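Local coordinates for aminotransferase class I and II (Streptococcus suis 89/1591, PDB 3OP7), which probably catalyses pyridoxal-phosphate-dependent transfer of an amino group between an amino acid and a keto acid, at residues I160-D172 / Y300-K312. Residues are numbered along the deposited sequence; the frame is centred on the assembly and turned at random.
Sequences INNANNPTGAVMD and YIRPAVVSTSFVK. With EDO (1,2-ethanediol), chain F.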
ATOM      1  N   ILE A 160       1.541  -4.189 -20.110  1.00 23.77           N
ATOM      2  CA  ILE A 160       1.474  -2.965 -20.867  1.00 23.64           C
ATOM      3  C   ILE A 160       0.932  -1.819 -20.012  1.00 23.83           C
ATOM      4  O   ILE A 160       0.354  -2.038 -18.952  1.00 21.39           O
ATOM      5  CB  ILE A 160       0.578  -3.131 -22.109  1.00 25.16           C
ATOM      6  CG1 ILE A 160      -0.897  -3.371 -21.734  1.00 24.44           C
ATOM      7  CG2 ILE A 160       1.121  -4.246 -23.053  1.00 25.21           C
ATOM      8  CD1 ILE A 160      -1.836  -3.352 -23.026  1.00 24.04           C
ATOM      9  N   ASN A 161       1.099  -0.593 -20.499  1.00 23.89           N
ATOM     10  CA  ASN A 161       0.661   0.611 -19.828  1.00 23.81           C
ATOM     11  C   ASN A 161       0.011   1.394 -20.986  1.00 24.65           C
ATOM     12  O   ASN A 161       0.660   1.761 -21.966  1.00 24.97           O
ATOM     13  CB  ASN A 161       1.900   1.273 -19.222  1.00 23.48           C
ATOM     14  CG  ASN A 161       1.639   2.534 -18.405  1.00 25.62           C
ATOM     15  OD1 ASN A 161       2.597   3.316 -18.198  1.00 25.83           O
ATOM     16  ND2 ASN A 161       0.420   2.724 -17.888  1.00 22.65           N
ATOM     17  N   ASN A 162      -1.293   1.607 -20.889  1.00 23.89           N
ATOM     18  CA  ASN A 162      -2.081   2.111 -22.003  1.00 25.31           C
ATOM     19  C   ASN A 162      -3.056   3.193 -21.491  1.00 26.08           C
ATOM     20  O   ASN A 162      -4.056   2.860 -20.847  1.00 23.62           O
ATOM     21  CB  ASN A 162      -2.869   0.978 -22.662  1.00 26.10           C
ATOM     22  CG  ASN A 162      -3.180   1.258 -24.141  1.00 27.09           C
ATOM     23  OD1 ASN A 162      -2.376   1.922 -24.865  1.00 29.22           O
ATOM     24  ND2 ASN A 162      -4.353   0.811 -24.597  1.00 24.85           N
ATOM     25  N   ALA A 163      -2.811   4.482 -21.779  1.00 25.21           N
ATOM     26  CA  ALA A 163      -1.611   4.996 -22.480  1.00 25.66           C
ATOM     27  C   ALA A 163      -0.326   4.853 -21.720  1.00 24.66           C
ATOM     28  O   ALA A 163      -0.357   4.688 -20.504  1.00 25.64           O
ATOM     29  CB  ALA A 163      -1.835   6.479 -22.831  1.00 26.65           C
ATOM     30  N   ASN A 164       0.824   4.984 -22.394  1.00 26.14           N
ATOM     31  CA  ASN A 164       2.103   4.652 -21.745  1.00 26.61           C
ATOM     32  C   ASN A 164       2.730   5.846 -21.022  1.00 26.90           C
ATOM     33  O   ASN A 164       2.624   6.951 -21.477  1.00 28.25           O
ATOM     34  CB  ASN A 164       3.110   4.146 -22.794  1.00 26.90           C
ATOM     35  CG  ASN A 164       4.310   3.417 -22.146  1.00 25.11           C
ATOM     36  OD1 ASN A 164       4.247   2.939 -20.997  1.00 26.40           O
ATOM     37  ND2 ASN A 164       5.403   3.332 -22.876  1.00 25.87           N
ATOM     38  N   ASN A 165       3.388   5.600 -19.899  1.00 26.81           N
ATOM     39  CA  ASN A 165       4.241   6.574 -19.201  1.00 27.02           C
ATOM     40  C   ASN A 165       5.674   6.172 -19.558  1.00 28.29           C
ATOM     41  O   ASN A 165       6.137   5.111 -19.099  1.00 28.68           O
ATOM     42  CB  ASN A 165       3.981   6.453 -17.684  1.00 26.66           C
ATOM     43  CG  ASN A 165       4.743   7.468 -16.855  1.00 27.89           C
ATOM     44  OD1 ASN A 165       5.775   7.944 -17.235  1.00 28.40           O
ATOM     45  ND2 ASN A 165       4.232   7.742 -15.652  1.00 27.04           N
ATOM     46  N   PRO A 166       6.430   7.042 -20.266  1.00 29.57           N
ATOM     47  CA  PRO A 166       6.293   8.508 -20.395  1.00 29.53           C
ATOM     48  C   PRO A 166       5.728   9.101 -21.657  1.00 29.52           C
ATOM     49  O   PRO A 166       5.535  10.318 -21.732  1.00 31.34           O
ATOM     50  CB  PRO A 166       7.751   8.948 -20.232  1.00 29.70           C
ATOM     51  CG  PRO A 166       8.491   7.885 -21.068  1.00 29.95           C
ATOM     52  CD  PRO A 166       7.736   6.603 -20.811  1.00 31.06           C
ATOM     53  N   THR A 167       5.484   8.275 -22.681  1.00 28.46           N
ATOM     54  CA  THR A 167       5.194   8.770 -24.017  1.00 28.51           C
ATOM     55  C   THR A 167       3.801   9.311 -24.282  1.00 27.79           C
ATOM     56  O   THR A 167       3.622  10.164 -25.156  1.00 29.09           O
ATOM     57  CB  THR A 167       5.416   7.653 -25.066  1.00 28.78           C
ATOM     58  OG1 THR A 167       4.484   6.588 -24.811  1.00 27.00           O
ATOM     59  CG2 THR A 167       6.876   7.160 -25.024  1.00 29.31           C
ATOM     60  N   GLY A 168       2.819   8.834 -23.527  1.00 28.91           N
ATOM     61  CA  GLY A 168       1.453   9.253 -23.751  1.00 28.50           C
ATOM     62  C   GLY A 168       0.816   8.571 -24.939  1.00 29.01           C
ATOM     63  O   GLY A 168      -0.306   8.948 -25.319  1.00 30.84           O
ATOM     64  N   ALA A 169       1.528   7.630 -25.591  1.00 29.90           N
ATOM     65  CA  ALA A 169       1.020   6.951 -26.798  1.00 30.04           C
ATOM     66  C   ALA A 169       0.069   5.815 -26.401  1.00 30.08           C
ATOM     67  O   ALA A 169       0.235   5.216 -25.348  1.00 28.94           O
ATOM     68  CB  ALA A 169       2.193   6.359 -27.625  1.00 30.97           C
ATOM     69  N   VAL A 170      -0.906   5.511 -27.252  1.00 29.83           N
ATOM     70  CA  VAL A 170      -1.937   4.553 -26.897  1.00 30.32           C
ATOM     71  C   VAL A 170      -2.068   3.460 -27.986  1.00 30.46           C
ATOM     72  O   VAL A 170      -1.873   3.710 -29.159  1.00 29.87           O
ATOM     73  CB  VAL A 170      -3.263   5.345 -26.611  1.00 32.28           C
ATOM     74  CG1 VAL A 170      -3.968   5.693 -27.940  1.00 31.73           C
ATOM     75  CG2 VAL A 170      -4.158   4.666 -25.653  1.00 32.35           C
HETATM   76  N   MSE A 171      -2.317   2.237 -27.541  1.00 28.08           N
HETATM   77  CA  MSE A 171      -2.732   1.153 -28.431  1.00 28.12           C
HETATM   78  C   MSE A 171      -4.224   1.168 -28.592  1.00 28.35           C
HETATM   79  O   MSE A 171      -4.959   0.982 -27.628  1.00 27.43           O
HETATM   80  CB  MSE A 171      -2.347  -0.205 -27.853  1.00 26.41           C
HETATM   81  CG  MSE A 171      -0.866  -0.400 -27.628  1.00 26.31           C
HETATM   82 SE   MSE A 171      -0.485  -1.892 -26.407  0.75 23.49          SE
HETATM   83  CE  MSE A 171       1.439  -1.910 -26.637  1.00 27.41           C
ATOM     84  N   ASP A 172      -4.683   1.284 -29.810  1.00 30.22           N
ATOM     85  CA  ASP A 172      -6.119   1.280 -30.039  1.00 32.19           C
ATOM     86  C   ASP A 172      -6.678  -0.153 -30.105  1.00 32.53           C
ATOM     87  O   ASP A 172      -5.949  -1.149 -29.944  1.00 29.91           O
ATOM     88  CB  ASP A 172      -6.482   2.127 -31.264  1.00 33.67           C
ATOM     89  CG  ASP A 172      -5.977   1.562 -32.573  1.00 36.67           C
ATOM     90  OD1 ASP A 172      -5.490   0.421 -32.655  1.00 36.34           O
ATOM     91  OD2 ASP A 172      -6.094   2.287 -33.560  1.00 38.34           O
ATOM     92  N   TYR A 300       8.473  16.298 -30.849  1.00 41.71           N
ATOM     93  CA  TYR A 300       7.920  15.102 -30.174  1.00 40.44           C
ATOM     94  C   TYR A 300       6.855  14.368 -30.986  1.00 40.67           C
ATOM     95  O   TYR A 300       6.416  14.869 -32.046  1.00 41.30           O
ATOM     96  CB  TYR A 300       7.422  15.473 -28.776  1.00 39.84           C
ATOM     97  CG  TYR A 300       6.053  16.112 -28.602  1.00 39.40           C
ATOM     98  CD1 TYR A 300       5.403  16.798 -29.627  1.00 39.43           C
ATOM     99  CD2 TYR A 300       5.472  16.142 -27.361  1.00 37.11           C
ATOM    100  CE1 TYR A 300       4.159  17.437 -29.401  1.00 41.05           C
ATOM    101  CE2 TYR A 300       4.234  16.760 -27.137  1.00 38.22           C
ATOM    102  CZ  TYR A 300       3.584  17.400 -28.150  1.00 39.98           C
ATOM    103  OH  TYR A 300       2.369  18.022 -27.923  1.00 39.44           O
ATOM    104  N   ILE A 301       6.479  13.183 -30.473  1.00 39.71           N
ATOM    105  CA  ILE A 301       5.275  12.474 -30.925  1.00 39.11           C
ATOM    106  C   ILE A 301       4.172  12.849 -29.952  1.00 37.52           C
ATOM    107  O   ILE A 301       4.188  12.414 -28.779  1.00 36.59           O
ATOM    108  CB  ILE A 301       5.427  10.943 -30.946  1.00 38.47           C
ATOM    109  CG1 ILE A 301       6.631  10.518 -31.820  1.00 39.74           C
ATOM    110  CG2 ILE A 301       4.147  10.319 -31.494  1.00 38.02           C
ATOM    111  CD1 ILE A 301       6.414  10.760 -33.253  1.00 42.34           C
ATOM    112  N   ARG A 302       3.257  13.692 -30.441  1.00 38.52           N
ATOM    113  CA  ARG A 302       2.154  14.209 -29.619  1.00 38.38           C
ATOM    114  C   ARG A 302       1.406  13.081 -28.919  1.00 36.62           C
ATOM    115  O   ARG A 302       0.944  12.160 -29.585  1.00 36.54           O
ATOM    116  CB  ARG A 302       1.189  15.012 -30.514  1.00 39.91           C
ATOM    117  CG  ARG A 302       0.056  15.738 -29.803  1.00 41.50           C
ATOM    118  CD  ARG A 302      -0.884  16.305 -30.834  1.00 45.19           C
ATOM    119  NE  ARG A 302      -1.921  17.190 -30.312  1.00 45.02           N
ATOM    120  CZ  ARG A 302      -3.191  16.858 -30.060  1.00 48.07           C
ATOM    121  NH1 ARG A 302      -3.631  15.621 -30.198  1.00 47.46           N
ATOM    122  NH2 ARG A 302      -4.043  17.795 -29.638  1.00 49.77           N
ATOM    123  N   PRO A 303       1.270  13.170 -27.585  1.00 34.48           N
ATOM    124  CA  PRO A 303       0.573  12.139 -26.795  1.00 33.53           C
ATOM    125  C   PRO A 303      -0.900  12.058 -27.183  1.00 33.76           C
ATOM    126  O   PRO A 303      -1.440  12.990 -27.764  1.00 33.72           O
ATOM    127  CB  PRO A 303       0.740  12.623 -25.375  1.00 32.93           C
ATOM    128  CG  PRO A 303       0.864  14.108 -25.495  1.00 34.56           C
ATOM    129  CD  PRO A 303       1.672  14.304 -26.730  1.00 34.79           C
ATOM    130  N   ALA A 304      -1.548  10.958 -26.850  1.00 32.46           N
ATOM    131  CA  ALA A 304      -2.938  10.771 -27.229  1.00 33.43           C
ATOM    132  C   ALA A 304      -3.866  11.516 -26.218  1.00 33.23           C
ATOM    133  O   ALA A 304      -4.769  10.915 -25.671  1.00 32.25           O
ATOM    134  CB  ALA A 304      -3.264   9.244 -27.252  1.00 33.28           C
ATOM    135  N   VAL A 305      -3.661  12.833 -26.062  1.00 34.16           N
ATOM    136  CA  VAL A 305      -4.462  13.689 -25.163  1.00 33.64           C
ATOM    137  C   VAL A 305      -4.553  13.011 -23.787  1.00 32.35           C
ATOM    138  O   VAL A 305      -5.633  12.743 -23.255  1.00 31.85           O
ATOM    139  CB  VAL A 305      -5.853  14.065 -25.769  1.00 35.22           C
ATOM    140  CG1 VAL A 305      -6.430  15.301 -25.066  1.00 36.10           C
ATOM    141  CG2 VAL A 305      -5.780  14.340 -27.314  1.00 36.34           C
ATOM    142  N   VAL A 306      -3.364  12.764 -23.239  1.00 31.92           N
ATOM    143  CA  VAL A 306      -3.167  12.398 -21.845  1.00 30.72           C
ATOM    144  C   VAL A 306      -2.065  13.282 -21.281  1.00 31.01           C
ATOM    145  O   VAL A 306      -1.253  13.830 -22.020  1.00 32.78           O
ATOM    146  CB  VAL A 306      -2.837  10.869 -21.666  1.00 31.51           C
ATOM    147  CG1 VAL A 306      -4.008   9.987 -22.183  1.00 30.76           C
ATOM    148  CG2 VAL A 306      -1.550  10.478 -22.373  1.00 28.86           C
ATOM    149  N   SER A 307      -1.990  13.360 -19.968  1.00 31.44           N
ATOM    150  CA  SER A 307      -1.141  14.338 -19.258  1.00 32.06           C
ATOM    151  C   SER A 307       0.355  13.972 -19.128  1.00 33.11           C
ATOM    152  O   SER A 307       1.006  14.386 -18.143  1.00 35.12           O
ATOM    153  CB  SER A 307      -1.741  14.562 -17.829  1.00 29.91           C
ATOM    154  OG  SER A 307      -1.805  13.373 -17.021  1.00 29.89           O
ATOM    155  N   THR A 308       0.907  13.153 -20.042  1.00 32.23           N
ATOM    156  CA  THR A 308       2.357  12.939 -20.055  1.00 31.74           C
ATOM    157  C   THR A 308       2.848  13.103 -21.485  1.00 32.38           C
ATOM    158  O   THR A 308       2.118  12.865 -22.451  1.00 33.27           O
ATOM    159  CB  THR A 308       2.807  11.599 -19.442  1.00 31.32           C
ATOM    160  OG1 THR A 308       4.259  11.494 -19.460  1.00 28.83           O
ATOM    161  CG2 THR A 308       2.157  10.398 -20.160  1.00 32.52           C
ATOM    162  N   SER A 309       4.057  13.628 -21.625  1.00 33.92           N
ATOM    163  CA  SER A 309       4.681  13.727 -22.933  1.00 33.68           C
ATOM    164  C   SER A 309       6.179  13.497 -22.810  1.00 34.23           C
ATOM    165  O   SER A 309       6.766  13.587 -21.721  1.00 33.15           O
ATOM    166  CB  SER A 309       4.425  15.098 -23.629  1.00 36.31           C
ATOM    167  OG  SER A 309       5.068  16.154 -22.933  1.00 35.50           O
ATOM    168  N   PHE A 310       6.802  13.200 -23.944  1.00 33.80           N
ATOM    169  CA  PHE A 310       8.216  12.773 -23.961  1.00 33.26           C
ATOM    170  C   PHE A 310       8.811  13.524 -25.125  1.00 34.90           C
ATOM    171  O   PHE A 310       8.574  13.179 -26.279  1.00 36.11           O
ATOM    172  CB  PHE A 310       8.336  11.272 -24.127  1.00 32.75           C
ATOM    173  CG  PHE A 310       9.604  10.659 -23.560  1.00 30.68           C
ATOM    174  CD1 PHE A 310      10.080  10.997 -22.315  1.00 31.00           C
ATOM    175  CD2 PHE A 310      10.307   9.717 -24.298  1.00 31.51           C
ATOM    176  CE1 PHE A 310      11.225  10.381 -21.782  1.00 32.64           C
ATOM    177  CE2 PHE A 310      11.452   9.128 -23.805  1.00 33.06           C
ATOM    178  CZ  PHE A 310      11.899   9.439 -22.524  1.00 33.41           C
ATOM    179  N   VAL A 311       9.589  14.543 -24.790  1.00 35.24           N
ATOM    180  CA  VAL A 311      10.002  15.530 -25.756  1.00 36.91           C
ATOM    181  C   VAL A 311      11.469  15.289 -26.093  1.00 37.94           C
ATOM    182  O   VAL A 311      12.308  15.019 -25.220  1.00 37.79           O
ATOM    183  CB  VAL A 311       9.786  16.940 -25.162  1.00 37.74           C
ATOM    184  CG1 VAL A 311      10.252  18.005 -26.074  1.00 39.07           C
ATOM    185  CG2 VAL A 311       8.318  17.144 -24.815  1.00 38.00           C
ATOM    186  N   LYS A 312      11.761  15.325 -27.383  1.00 39.42           N
ATOM    187  CA  LYS A 312      13.110  15.080 -27.876  1.00 41.43           C
ATOM    188  C   LYS A 312      13.881  16.391 -27.948  1.00 42.84           C
ATOM    189  O   LYS A 312      13.498  17.280 -28.703  1.00 42.99           O
ATOM    190  CB  LYS A 312      13.040  14.459 -29.275  1.00 41.82           C
ATOM    191  CG  LYS A 312      14.350  13.874 -29.752  1.00 46.22           C
ATOM    192  CD  LYS A 312      14.226  13.416 -31.196  1.00 51.06           C
ATOM    193  CE  LYS A 312      15.343  12.461 -31.617  1.00 53.48           C
ATOM    194  NZ  LYS A 312      14.934  11.730 -32.862  1.00 53.01           N
TER
HETATM  195  C1  EDO F 403      -1.194   6.693 -30.747  1.00 39.19           C
HETATM  196  O1  EDO F 403      -0.820   7.363 -29.523  1.00 34.20           O
HETATM  197  C2  EDO F 403      -0.050   5.831 -31.294  1.00 37.45           C
HETATM  198  O2  EDO F 403       1.141   6.614 -31.514  1.00 38.48           O
HETATM  199  O   HOH W   1       4.826  12.482 -26.034  1.00 31.20           O
HETATM  200  O   HOH W   2       3.352   9.844 -27.951  1.00 35.19           O
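Pro166 points the CG corner of its ring at the centre of one face of Phe310, with CB beside it near CD1; CG lies 3.7 Å from the ring centroid and 12° off the normal, a CH-pi contact. Phe310 reaches it because CG stands anti to the backbone N (chi1 -154°), while CB packs against the CA of Thr167. A proline suits this place: its compact ring offers C-H groups to the aromatic face, and the cis peptide before it turns the chain sharply. Pro166 O accepts a hydrogen bond from Thr308 OG1 at 2.9 Å, the donor lying above the carbonyl plane; Thr308 CG2 meanwhile touches the carbonyl oxygen of Asn164. Asn164 to Gly168 form the Asn-Asn-Pro-Thr-Gly motif of fold-type I aminotransferases, in the loop after strand 157-161 of the large sheet, and pack on the loop that leads into strand 309-313 and on the start of that strand, in the small antiparallel sheet. Asn165 gives ND2 to O3 of the cofactor-lysine adduct at position 222 and receives Arg347 at OD1. Gly168 takes a positive phi, and Gly168 CA lies close against Val306 CG2 (3.5 Å) and Pro303 CB, so a residue without a side chain suits the place. Gly168 O accepts a nearly straight bond from Ala304 N (2.8 Å, 177°), and beside it the small Ala304 CB fits against Val170 CG1 at 3.7 Å. Two waters each donate to Thr167 O and Ile301 O, one also accepting from Phe310 N.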